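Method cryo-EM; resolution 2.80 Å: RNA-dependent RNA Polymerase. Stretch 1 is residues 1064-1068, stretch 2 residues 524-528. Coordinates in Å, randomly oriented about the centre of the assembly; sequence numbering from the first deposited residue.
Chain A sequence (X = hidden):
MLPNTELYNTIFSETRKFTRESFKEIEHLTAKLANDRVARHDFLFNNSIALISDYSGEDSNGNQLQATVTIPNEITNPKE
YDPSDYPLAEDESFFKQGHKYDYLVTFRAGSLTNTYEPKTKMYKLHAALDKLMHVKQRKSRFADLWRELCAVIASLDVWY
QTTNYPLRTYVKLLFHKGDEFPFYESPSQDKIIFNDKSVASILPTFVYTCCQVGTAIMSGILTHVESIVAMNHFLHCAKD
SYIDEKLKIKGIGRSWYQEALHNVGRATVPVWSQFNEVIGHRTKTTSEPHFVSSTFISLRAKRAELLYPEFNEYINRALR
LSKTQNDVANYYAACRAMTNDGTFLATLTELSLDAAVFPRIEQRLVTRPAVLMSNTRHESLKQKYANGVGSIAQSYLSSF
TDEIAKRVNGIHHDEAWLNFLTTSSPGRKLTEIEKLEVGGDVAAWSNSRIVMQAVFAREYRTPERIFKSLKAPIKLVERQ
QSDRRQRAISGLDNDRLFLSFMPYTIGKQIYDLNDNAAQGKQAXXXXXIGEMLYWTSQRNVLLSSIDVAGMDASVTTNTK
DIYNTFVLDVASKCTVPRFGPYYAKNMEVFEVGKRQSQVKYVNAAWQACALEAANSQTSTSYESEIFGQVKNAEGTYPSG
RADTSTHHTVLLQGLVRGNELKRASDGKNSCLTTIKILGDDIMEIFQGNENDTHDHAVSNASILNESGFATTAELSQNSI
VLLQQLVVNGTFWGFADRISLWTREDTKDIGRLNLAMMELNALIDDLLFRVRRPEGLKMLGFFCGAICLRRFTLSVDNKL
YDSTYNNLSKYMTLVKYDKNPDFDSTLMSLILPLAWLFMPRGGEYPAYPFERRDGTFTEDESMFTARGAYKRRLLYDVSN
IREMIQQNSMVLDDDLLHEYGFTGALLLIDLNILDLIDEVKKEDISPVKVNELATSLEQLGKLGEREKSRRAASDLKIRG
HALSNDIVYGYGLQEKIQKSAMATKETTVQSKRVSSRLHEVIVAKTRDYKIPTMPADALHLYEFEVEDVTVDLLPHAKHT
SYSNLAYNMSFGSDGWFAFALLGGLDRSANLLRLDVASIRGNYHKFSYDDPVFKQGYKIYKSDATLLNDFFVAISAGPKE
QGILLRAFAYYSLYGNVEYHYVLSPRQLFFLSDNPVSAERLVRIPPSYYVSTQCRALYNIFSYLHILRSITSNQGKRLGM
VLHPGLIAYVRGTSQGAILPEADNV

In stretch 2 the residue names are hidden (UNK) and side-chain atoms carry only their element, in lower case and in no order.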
ATOM      1  N   GLY A1064      26.057  14.924  20.239  1.00 41.09           N
ATOM      2  CA  GLY A1064      25.225  14.105  19.389  1.00 41.09           C
ATOM      3  C   GLY A1064      24.235  13.258  20.153  1.00 41.09           C
ATOM      4  O   GLY A1064      24.160  13.281  21.376  1.00 41.09           O
ATOM      5  N   LEU A1065      23.476  12.482  19.395  1.00 45.73           N
ATOM      6  CA  LEU A1065      22.406  11.671  19.950  1.00 45.73           C
ATOM      7  C   LEU A1065      22.902  10.258  20.228  1.00 45.73           C
ATOM      8  O   LEU A1065      23.725   9.717  19.487  1.00 45.73           O
ATOM      9  CB  LEU A1065      21.213  11.663  18.989  1.00 45.73           C
ATOM     10  CG  LEU A1065      21.131  10.836  17.698  1.00 45.73           C
ATOM     11  CD1 LEU A1065      19.754  11.000  17.121  1.00 45.73           C
ATOM     12  CD2 LEU A1065      22.169  11.188  16.643  1.00 45.73           C
ATOM     13  N   ASP A1066      22.413   9.670  21.318  1.00 59.28           N
ATOM     14  CA  ASP A1066      22.849   8.346  21.738  1.00 59.28           C
ATOM     15  C   ASP A1066      21.663   7.561  22.274  1.00 59.28           C
ATOM     16  O   ASP A1066      20.793   8.122  22.944  1.00 59.28           O
ATOM     17  CB  ASP A1066      23.937   8.432  22.811  1.00 59.28           C
ATOM     18  CG  ASP A1066      24.572   7.087  23.101  1.00 59.28           C
ATOM     19  OD1 ASP A1066      25.389   6.631  22.276  1.00 59.28           O
ATOM     20  OD2 ASP A1066      24.252   6.478  24.141  1.00 59.28           O
ATOM     21  N   ARG A1067      21.642   6.258  21.985  1.00 62.98           N
ATOM     22  CA  ARG A1067      20.554   5.384  22.410  1.00 62.98           C
ATOM     23  C   ARG A1067      20.763   4.783  23.790  1.00 62.98           C
ATOM     24  O   ARG A1067      19.796   4.314  24.396  1.00 62.98           O
ATOM     25  CB  ARG A1067      20.352   4.247  21.400  1.00 62.98           C
ATOM     26  CG  ARG A1067      21.536   3.301  21.268  1.00 62.98           C
ATOM     27  CD  ARG A1067      21.200   2.119  20.366  1.00 62.98           C
ATOM     28  NE  ARG A1067      20.875   2.525  19.000  1.00 62.98           N
ATOM     29  CZ  ARG A1067      21.762   2.641  18.019  1.00 62.98           C
ATOM     30  NH1 ARG A1067      23.042   2.375  18.242  1.00 62.98           N
ATOM     31  NH2 ARG A1067      21.367   3.019  16.811  1.00 62.98           N
ATOM     32  N   SER A1068      21.993   4.782  24.296  1.00 68.18           N
ATOM     33  CA  SER A1068      22.299   4.193  25.591  1.00 68.18           C
ATOM     34  C   SER A1068      22.596   5.228  26.665  1.00 68.18           C
ATOM     35  O   SER A1068      22.761   4.856  27.831  1.00 68.18           O
ATOM     36  CB  SER A1068      23.495   3.242  25.466  1.00 68.18           C
ATOM     37  OG  SER A1068      24.671   3.954  25.115  1.00 68.18           O
ATOM     38  N   UNK A 524      13.208   9.017  12.056  1.00 42.38           N
ATOM     39  CA  UNK A 524      13.156  10.428  11.746  1.00 42.38           C
ATOM     40  C   UNK A 524      14.362  11.227  12.168  1.00 42.38           C
ATOM     41  O   UNK A 524      14.367  12.448  11.988  1.00 42.38           O
ATOM     42  N   UNK A 525      15.386  10.585  12.721  1.00 41.75           N
ATOM     43  CA  UNK A 525      16.598  11.282  13.128  1.00 41.75           C
ATOM     44  C   UNK A 525      17.816  10.635  12.486  1.00 41.75           C
ATOM     45  O   UNK A 525      17.682   9.853  11.542  1.00 41.75           O
ATOM     46  c   UNK A 525      16.716  11.339  14.654  1.00 41.75           C
ATOM     47  n   UNK A 525      16.560   9.982  16.638  1.00 41.75           N
ATOM     48  o   UNK A 525      16.517   8.950  14.655  1.00 41.75           O
ATOM     49  c   UNK A 525      16.598   9.982  15.316  1.00 41.75           C
ATOM     50  N   UNK A 526      19.008  10.968  12.967  1.00 40.09           N
ATOM     51  CA  UNK A 526      20.238  10.477  12.360  1.00 40.09           C
ATOM     52  C   UNK A 526      20.552   9.015  12.671  1.00 40.09           C
ATOM     53  O   UNK A 526      21.599   8.534  12.231  1.00 40.09           O
ATOM     54  c   UNK A 526      21.416  11.351  12.787  1.00 40.09           C
ATOM     55  N   UNK A 527      19.701   8.288  13.401  1.00 44.93           N
ATOM     56  CA  UNK A 527      19.938   6.857  13.558  1.00 44.93           C
ATOM     57  C   UNK A 527      19.645   6.078  12.288  1.00 44.93           C
ATOM     58  O   UNK A 527      20.105   4.941  12.159  1.00 44.93           O
ATOM     59  c   UNK A 527      20.719   6.255  16.577  1.00 44.93           C
ATOM     60  c   UNK A 527      20.208   7.310  18.663  1.00 44.93           C
ATOM     61  c   UNK A 527      19.093   6.247  14.678  1.00 44.93           C
ATOM     62  c   UNK A 527      18.618   7.334  16.884  1.00 44.93           C
ATOM     63  c   UNK A 527      19.502   6.653  16.061  1.00 44.93           C
ATOM     64  c   UNK A 527      18.970   7.672  18.177  1.00 44.93           C
ATOM     65  c   UNK A 527      21.088   6.601  17.859  1.00 44.93           C
ATOM     66  N   UNK A 528      18.877   6.655  11.365  1.00 42.69           N
ATOM     67  CA  UNK A 528      18.494   5.945  10.153  1.00 42.69           C
ATOM     68  C   UNK A 528      19.662   5.805   9.194  1.00 42.69           C
ATOM     69  O   UNK A 528      19.715   4.846   8.419  1.00 42.69           O
ATOM     70  c   UNK A 528      16.108   6.745  10.308  1.00 42.69           C
ATOM     71  o   UNK A 528      15.354   7.732  10.177  1.00 42.69           O
ATOM     72  c   UNK A 528      17.356   6.686   9.465  1.00 42.69           C
ATOM     73  o   UNK A 528      15.881   5.818  11.109  1.00 42.69           O
TER

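Position 524 has backbone atoms and nothing more, so it is Gly524. Its phi and psi of 82° and 3° include a positive phi, which by itself favours glycine. It lies out of reach of stretch 1, and its backbone N gives a hydrogen bond to a side-chain oxygen of position 528.

At position 525 the side chain has four atoms: a CB, then a second carbon bearing one oxygen and one nitrogen. The CA-to-CB bond points toward stretch 1, and the side-chain nitrogen lies 3.4 Å from CD1 of Leu1065, a packing contact without a hydrogen bond. A planar carboxamide on a single methylene is asparagine, Asn525. The amide's other end works within its own stretch: the N atom of position 527 gives a weak hydrogen bond to Asn525 OD1, 3.5 Å away. The residue also opens a type I turn that ends at position 528, a place where asparagine, able to accept from a backbone NH further along, is well suited.

Position 526 carries one side-chain carbon. This CB points toward stretch 1 and meets CD2 of Leu1065 at 3.9 Å, a close apolar contact between two buried residues. A lone methyl, an apolar group fit for such a place, makes it Ala526.

Position 527 has seven side-chain carbons, one leading to a ring of six. CD1 of Leu1065 sits over one face, 4.0 Å from the ring centroid, in a CH-pi contact, and the ring edge approaches the backbone C atom of Asp1066. With no oxygen at the far end, tyrosine is excluded and the residue is Phe527. Its CA-to-CB bond runs sideways, but with chi1 at -71° (m) the ring comes nearer to stretch 1; CZ is 3.9 Å from Asp1066 C. A flat apolar ring suits the place, offering a face to Leu1065 and an edge to the Asp1066 backbone.

Position 528 shows two side-chain carbons, the second carrying two oxygens, and does not touch stretch 1: a carboxylate on one methylene, Asp528. The carboxylate supplies an acceptor: OD2 takes a hydrogen bond from N of Gly524 at 3.1 Å, tying the two ends of the stretch together, while a weak backbone bond of 3.4 Å from Asp528 N to Asn525 O helps to close the turn.

The contact thus works by van der Waals packing centred on Leu1065 and Phe527, with no hydrogen bond between the stretches. Leu1065 touches Asn525, Ala526 and Phe527. The end of Arg1067 also comes close: Phe527 CE1 lies over one face of its guanidinium, though NH2, 3.3 Å from Phe527 CD1, meets the ring obliquely.

Stretch 2 524-528: GNAFD
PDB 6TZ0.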